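Local coordinates for conserved hypothetical protein (Corynebacterium diphtheriae NCTC 13129, PDB 2GS5), which is of unknown function but belongs to the YqgE/AlgH (UPF0301) family of bacterial proteins, at residues A[88-100]-A[108-120]. Numbering follows the deposited sequence.
Sequences VVGVGVTAQGVDA and RLANRLVMVNLGA
Gly92 and Val114 form the central hydrogen-bonded pair between strands 88-94 and 113-116, which run antiparallel, the directions of these short segments 144° apart. Gly92 N gives its hydrogen to Val114 O at 2.8 Å, and Val114 N returns one to Gly92 O. Thr94 N continues the ladder to Arg112 O. At the other end Val116 N reaches Gly90 O from above the carbonyl plane, 42° out of it. Beyond that bond the strands part, and a water takes over, accepting from Gly90 N and donating to Val116 O at 2.6 Å.

Having no side chains, Gly90 and Gly92 leave the valines opposite close to the backbone: Val116 CG2 lies 3.9 Å from Gly92 N, and Val114 CG2 sits against Gly92 O. Val114 holds CG1 anti to its carbonyl carbon (chi1 -72°), which presses that methyl onto Thr94 CG2 (3.4 Å, tighter than usual carbon contact) and toward Ala100 CB, bringing strand 113-116 against the connection that leaves strand 88-94. The other sheet face carries Val91, Val93, Leu113 and Met115; there the side chains of Val93 and Leu113 lie side by side, pointing the same way, with Val93 CG2 4.1 Å from Leu113 CD2. Leu118 CD1 turns back over Val88 CG1 at 3.8 Å.

Arg112 stretches out from CG to NE across Thr94 at about a right angle. Its NH1 makes three weak, bent bonds, to Thr94 OG1, Thr94 O and Ala95 O, the last near the guanidinium plane. Gln96 NE2 stands 4.0 Å above one face of that group, toward its rim.

Strand 87-94 lies between 113-116 and 129-141, bonding to the latter through Val89 with Phe135 and Val91 with Arg133. Strand 106-110 continues the sheet beyond 113-116, joined to it by the type II' turn from Ala110 to Leu113 that makes a beta hairpin, while helix 162-166 packs on Val91, Val93 and Leu113.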
ATOM      1  N   VAL A  88      13.054  -5.840   0.734  1.00 15.58           N
ATOM      2  CA  VAL A  88      11.954  -5.613   1.671  1.00 16.11           C
ATOM      3  C   VAL A  88      11.810  -4.122   1.993  1.00 16.41           C
ATOM      4  O   VAL A  88      12.831  -3.458   2.240  1.00 19.10           O
ATOM      5  CB  VAL A  88      12.188  -6.417   2.959  1.00 15.63           C
ATOM      6  CG1 VAL A  88      11.074  -6.165   3.978  1.00 16.14           C
ATOM      7  CG2 VAL A  88      12.284  -7.898   2.633  1.00 15.81           C
ATOM      8  N   VAL A  89      10.567  -3.643   1.969  1.00 16.98           N
ATOM      9  CA  VAL A  89      10.139  -2.278   2.311  1.00 16.64           C
ATOM     10  C   VAL A  89       9.341  -2.367   3.613  1.00 16.26           C
ATOM     11  O   VAL A  89       8.540  -3.277   3.774  1.00 16.03           O
ATOM     12  CB  VAL A  89       9.157  -1.696   1.209  1.00 17.01           C
ATOM     13  CG1 VAL A  89       8.487  -0.379   1.665  1.00 18.75           C
ATOM     14  CG2 VAL A  89       9.868  -1.501  -0.095  1.00 19.60           C
ATOM     15  N   GLY A  90       9.533  -1.418   4.524  1.00 14.59           N
ATOM     16  CA  GLY A  90       8.662  -1.296   5.707  1.00 14.63           C
ATOM     17  C   GLY A  90       7.755  -0.087   5.565  1.00 14.30           C
ATOM     18  O   GLY A  90       8.235   1.012   5.275  1.00 13.64           O
ATOM     19  N   VAL A  91       6.456  -0.295   5.763  1.00 13.66           N
ATOM     20  CA  VAL A  91       5.496   0.797   5.826  1.00 13.75           C
ATOM     21  C   VAL A  91       4.923   0.838   7.244  1.00 13.91           C
ATOM     22  O   VAL A  91       4.417  -0.169   7.746  1.00 14.13           O
ATOM     23  CB  VAL A  91       4.359   0.635   4.804  1.00 13.76           C
ATOM     24  CG1 VAL A  91       3.421   1.829   4.878  1.00 14.03           C
ATOM     25  CG2 VAL A  91       4.922   0.524   3.384  1.00 14.15           C
ATOM     26  N   GLY A  92       5.014   1.995   7.888  1.00 13.79           N
ATOM     27  CA  GLY A  92       4.518   2.173   9.239  1.00 13.65           C
ATOM     28  C   GLY A  92       3.391   3.176   9.327  1.00 13.35           C
ATOM     29  O   GLY A  92       3.130   3.937   8.392  1.00 13.71           O
ATOM     30  N   VAL A  93       2.727   3.150  10.477  1.00 13.23           N
ATOM     31  CA  VAL A  93       1.756   4.148  10.883  1.00 12.75           C
ATOM     32  C   VAL A  93       2.371   4.875  12.081  1.00 12.50           C
ATOM     33  O   VAL A  93       2.708   4.242  13.079  1.00 12.57           O
ATOM     34  CB  VAL A  93       0.418   3.487  11.280  1.00 12.68           C
ATOM     35  CG1 VAL A  93      -0.601   4.528  11.776  1.00 14.15           C
ATOM     36  CG2 VAL A  93      -0.141   2.634  10.110  1.00 13.65           C
ATOM     37  N   THR A  94       2.573   6.186  11.972  1.00 12.26           N
ATOM     38  CA  THR A  94       3.226   6.924  13.057  1.00 12.09           C
ATOM     39  C   THR A  94       2.368   6.925  14.321  1.00 11.25           C
ATOM     40  O   THR A  94       1.140   6.993  14.256  1.00 11.31           O
ATOM     41  CB  THR A  94       3.550   8.386  12.669  1.00 12.44           C
ATOM     42  OG1 THR A  94       2.345   9.073  12.335  1.00 13.78           O
ATOM     43  CG2 THR A  94       4.520   8.448  11.486  1.00 14.17           C
ATOM     44  N   ALA A  95       3.048   6.835  15.460  1.00 10.62           N
ATOM     45  CA  ALA A  95       2.417   6.900  16.763  1.00 10.06           C
ATOM     46  C   ALA A  95       2.042   8.326  17.121  1.00  9.60           C
ATOM     47  O   ALA A  95       2.530   9.292  16.534  1.00  9.35           O
ATOM     48  CB  ALA A  95       3.358   6.331  17.827  1.00 10.36           C
ATOM     49  N   GLN A  96       1.214   8.469  18.144  1.00  8.91           N
ATOM     50  CA  GLN A  96       0.901   9.792  18.654  1.00  8.53           C
ATOM     51  C   GLN A  96       2.208  10.510  18.985  1.00  8.49           C
ATOM     52  O   GLN A  96       3.145   9.909  19.526  1.00  8.93           O
ATOM     53  CB  GLN A  96       0.031   9.729  19.910  1.00  8.77           C
ATOM     54  CG  GLN A  96      -1.291   8.978  19.752  1.00  9.18           C
ATOM     55  CD  GLN A  96      -2.269   9.609  18.763  1.00 11.69           C
ATOM     56  OE1 GLN A  96      -2.404  10.835  18.672  1.00 11.52           O
ATOM     57  NE2 GLN A  96      -2.985   8.766  18.045  1.00 10.57           N
ATOM     58  N   GLY A  97       2.286  11.781  18.609  1.00  8.28           N
ATOM     59  CA  GLY A  97       3.433  12.622  18.928  1.00  8.77           C
ATOM     60  C   GLY A  97       4.481  12.761  17.839  1.00  8.92           C
ATOM     61  O   GLY A  97       5.297  13.687  17.882  1.00  8.95           O
ATOM     62  N   VAL A  98       4.454  11.865  16.860  1.00  9.40           N
ATOM     63  CA  VAL A  98       5.526  11.761  15.878  1.00 10.30           C
ATOM     64  C   VAL A  98       5.268  12.631  14.655  1.00 11.50           C
ATOM     65  O   VAL A  98       4.168  12.624  14.091  1.00 11.96           O
ATOM     66  CB  VAL A  98       5.705  10.307  15.433  1.00 10.14           C
ATOM     67  CG1 VAL A  98       6.757  10.197  14.343  1.00 11.02           C
ATOM     68  CG2 VAL A  98       6.074   9.444  16.622  1.00 11.32           C
ATOM     69  N   ASP A  99       6.299  13.385  14.276  1.00 13.01           N
ATOM     70  CA  ASP A  99       6.337  14.112  13.009  1.00 13.79           C
ATOM     71  C   ASP A  99       7.502  13.525  12.230  1.00 14.30           C
ATOM     72  O   ASP A  99       8.659  13.681  12.615  1.00 14.04           O
ATOM     73  CB  ASP A  99       6.535  15.610  13.234  1.00 14.02           C
ATOM     74  CG  ASP A  99       6.663  16.397  11.932  1.00 13.84           C
ATOM     75  OD1 ASP A  99       6.628  15.789  10.844  1.00 16.84           O
ATOM     76  OD2 ASP A  99       6.801  17.629  12.015  1.00 16.52           O
ATOM     77  N   ALA A 100       7.183  12.842  11.140  1.00 15.72           N
ATOM     78  CA  ALA A 100       8.178  12.125  10.362  1.00 16.51           C
ATOM     79  C   ALA A 100       9.229  13.040   9.740  1.00 17.18           C
ATOM     80  O   ALA A 100      10.335  12.591   9.445  1.00 16.91           O
ATOM     81  CB  ALA A 100       7.501  11.291   9.280  1.00 17.00           C
ATOM     82  N   ARG A 108       7.719  10.408   5.400  1.00 17.67           N
ATOM     83  CA  ARG A 108       6.289  10.640   5.279  1.00 18.19           C
ATOM     84  C   ARG A 108       5.817  10.303   3.871  1.00 17.60           C
ATOM     85  O   ARG A 108       6.424  10.729   2.895  1.00 18.25           O
ATOM     86  CB  ARG A 108       5.967  12.110   5.586  1.00 18.16           C
ATOM     87  CG  ARG A 108       4.515  12.519   5.386  1.00 19.44           C
ATOM     88  CD  ARG A 108       4.330  14.023   5.605  1.00 21.75           C
ATOM     89  NE  ARG A 108       3.193  14.558   4.855  1.00 25.52           N
ATOM     90  CZ  ARG A 108       3.175  14.749   3.533  1.00 27.42           C
ATOM     91  NH1 ARG A 108       2.086  15.243   2.951  1.00 27.41           N
ATOM     92  NH2 ARG A 108       4.230  14.446   2.778  1.00 29.87           N
ATOM     93  N   LEU A 109       4.746   9.532   3.787  1.00 17.19           N
ATOM     94  CA  LEU A 109       4.043   9.312   2.540  1.00 17.03           C
ATOM     95  C   LEU A 109       2.897  10.319   2.506  1.00 17.21           C
ATOM     96  O   LEU A 109       2.963  11.312   1.781  1.00 17.94           O
ATOM     97  CB  LEU A 109       3.564   7.865   2.451  1.00 16.80           C
ATOM     98  CG  LEU A 109       4.701   6.833   2.426  1.00 15.65           C
ATOM     99  CD1 LEU A 109       4.114   5.442   2.407  1.00 15.95           C
ATOM    100  CD2 LEU A 109       5.628   7.031   1.223  1.00 16.96           C
ATOM    101  N   ALA A 110       1.878  10.088   3.329  1.00 17.09           N
ATOM    102  CA  ALA A 110       0.809  11.051   3.549  1.00 17.09           C
ATOM    103  C   ALA A 110       0.210  10.743   4.910  1.00 17.28           C
ATOM    104  O   ALA A 110       0.215   9.591   5.353  1.00 16.93           O
ATOM    105  CB  ALA A 110      -0.256  10.959   2.448  1.00 17.13           C
ATOM    106  N   ASN A 111      -0.298  11.776   5.582  1.00 17.43           N
ATOM    107  CA  ASN A 111      -0.942  11.607   6.879  1.00 17.55           C
ATOM    108  C   ASN A 111      -0.005  10.866   7.844  1.00 17.17           C
ATOM    109  O   ASN A 111       1.108  11.327   8.053  1.00 17.45           O
ATOM    110  CB  ASN A 111      -2.306  10.938   6.701  1.00 18.18           C
ATOM    111  CG  ASN A 111      -3.224  11.726   5.773  1.00 19.85           C
ATOM    112  OD1 ASN A 111      -3.311  12.951   5.866  1.00 22.30           O
ATOM    113  ND2 ASN A 111      -3.905  11.024   4.871  1.00 23.00           N
ATOM    114  N   ARG A 112      -0.431   9.735   8.412  1.00 16.78           N
ATOM    115  CA  ARG A 112       0.399   8.989   9.369  1.00 16.62           C
ATOM    116  C   ARG A 112       1.212   7.866   8.729  1.00 16.14           C
ATOM    117  O   ARG A 112       1.957   7.165   9.411  1.00 15.41           O
ATOM    118  CB  ARG A 112      -0.460   8.422  10.499  1.00 16.76           C
ATOM    119  CG  ARG A 112      -0.995   9.466  11.438  1.00 17.04           C
ATOM    120  CD  ARG A 112      -1.610   8.855  12.680  1.00 17.75           C
ATOM    121  NE  ARG A 112      -1.877   9.891  13.676  1.00 18.38           N
ATOM    122  CZ  ARG A 112      -0.967  10.388  14.516  1.00 18.34           C
ATOM    123  NH1 ARG A 112       0.273   9.938  14.525  1.00 18.92           N
ATOM    124  NH2 ARG A 112      -1.296  11.351  15.361  1.00 17.40           N
ATOM    125  N   LEU A 113       1.089   7.694   7.418  1.00 15.74           N
ATOM    126  CA  LEU A 113       1.791   6.615   6.752  1.00 16.04           C
ATOM    127  C   LEU A 113       3.216   7.036   6.469  1.00 15.47           C
ATOM    128  O   LEU A 113       3.453   8.133   5.975  1.00 15.84           O
ATOM    129  CB  LEU A 113       1.084   6.237   5.453  1.00 16.41           C
ATOM    130  CG  LEU A 113      -0.355   5.771   5.625  1.00 18.12           C
ATOM    131  CD1 LEU A 113      -0.959   5.414   4.269  1.00 19.50           C
ATOM    132  CD2 LEU A 113      -0.443   4.594   6.578  1.00 19.58           C
ATOM    133  N   VAL A 114       4.159   6.151   6.779  1.00 15.29           N
ATOM    134  CA  VAL A 114       5.570   6.410   6.580  1.00 15.36           C
ATOM    135  C   VAL A 114       6.271   5.188   6.011  1.00 15.47           C
ATOM    136  O   VAL A 114       5.833   4.064   6.214  1.00 15.23           O
ATOM    137  CB  VAL A 114       6.285   6.767   7.916  1.00 14.70           C
ATOM    138  CG1 VAL A 114       5.878   8.147   8.393  1.00 14.47           C
ATOM    139  CG2 VAL A 114       6.020   5.694   8.987  1.00 15.17           C
HETATM  140  N   MSE A 115       7.348   5.423   5.271  1.00 16.48           N
HETATM  141  CA  MSE A 115       8.292   4.355   4.953  1.00 18.41           C
HETATM  142  C   MSE A 115       9.344   4.316   6.067  1.00 17.02           C
HETATM  143  O   MSE A 115       9.934   5.344   6.402  1.00 16.76           O
HETATM  144  CB  MSE A 115       8.933   4.585   3.575  1.00 19.02           C
HETATM  145  CG  MSE A 115       8.206   3.955   2.380  1.00 21.65           C
HETATM  146 SE   MSE A 115       9.516   3.901   0.946  1.00 27.60          SE
HETATM  147  CE  MSE A 115      10.100   5.770   0.940  1.00 24.90           C
ATOM    148  N   VAL A 116       9.567   3.133   6.641  1.00 15.89           N
ATOM    149  CA  VAL A 116      10.513   2.955   7.740  1.00 15.79           C
ATOM    150  C   VAL A 116      11.835   2.487   7.164  1.00 15.60           C
ATOM    151  O   VAL A 116      11.877   1.514   6.412  1.00 15.60           O
ATOM    152  CB  VAL A 116      10.014   1.897   8.745  1.00 15.45           C
ATOM    153  CG1 VAL A 116      11.003   1.723   9.891  1.00 15.13           C
ATOM    154  CG2 VAL A 116       8.631   2.274   9.279  1.00 15.01           C
ATOM    155  N   ASN A 117      12.909   3.193   7.494  1.00 15.23           N
ATOM    156  CA  ASN A 117      14.228   2.770   7.094  1.00 15.43           C
ATOM    157  C   ASN A 117      14.628   1.549   7.902  1.00 15.22           C
ATOM    158  O   ASN A 117      14.816   1.642   9.114  1.00 15.32           O
ATOM    159  CB  ASN A 117      15.235   3.902   7.302  1.00 15.66           C
ATOM    160  CG  ASN A 117      16.561   3.622   6.656  1.00 16.93           C
ATOM    161  OD1 ASN A 117      17.117   2.524   6.777  1.00 16.18           O
ATOM    162  ND2 ASN A 117      17.095   4.625   5.961  1.00 19.33           N
ATOM    163  N   LEU A 118      14.751   0.397   7.237  1.00 14.90           N
ATOM    164  CA  LEU A 118      14.999  -0.865   7.950  1.00 15.05           C
ATOM    165  C   LEU A 118      16.441  -1.006   8.440  1.00 15.07           C
ATOM    166  O   LEU A 118      16.783  -1.989   9.089  1.00 14.90           O
ATOM    167  CB  LEU A 118      14.581  -2.068   7.100  1.00 15.08           C
ATOM    168  CG  LEU A 118      13.083  -2.137   6.791  1.00 14.80           C
ATOM    169  CD1 LEU A 118      12.739  -3.345   5.908  1.00 14.72           C
ATOM    170  CD2 LEU A 118      12.238  -2.132   8.061  1.00 14.56           C
ATOM    171  N   GLY A 119      17.282  -0.022   8.122  1.00 15.13           N
ATOM    172  CA  GLY A 119      18.598   0.102   8.737  1.00 15.74           C
ATOM    173  C   GLY A 119      18.575   0.764  10.106  1.00 16.39           C
ATOM    174  O   GLY A 119      19.597   0.791  10.802  1.00 17.16           O
ATOM    175  N   ALA A 120      17.423   1.318  10.488  1.00 16.47           N
ATOM    176  CA  ALA A 120      17.252   1.906  11.809  1.00 16.55           C
ATOM    177  C   ALA A 120      17.338   0.834  12.894  1.00 17.12           C
ATOM    178  O   ALA A 120      17.203  -0.366  12.627  1.00 17.34           O
ATOM    179  CB  ALA A 120      15.911   2.651  11.903  1.00 17.27           C
TER
HETATM  180  O   HOH W   1      11.804   0.465   3.984  1.00 14.20           O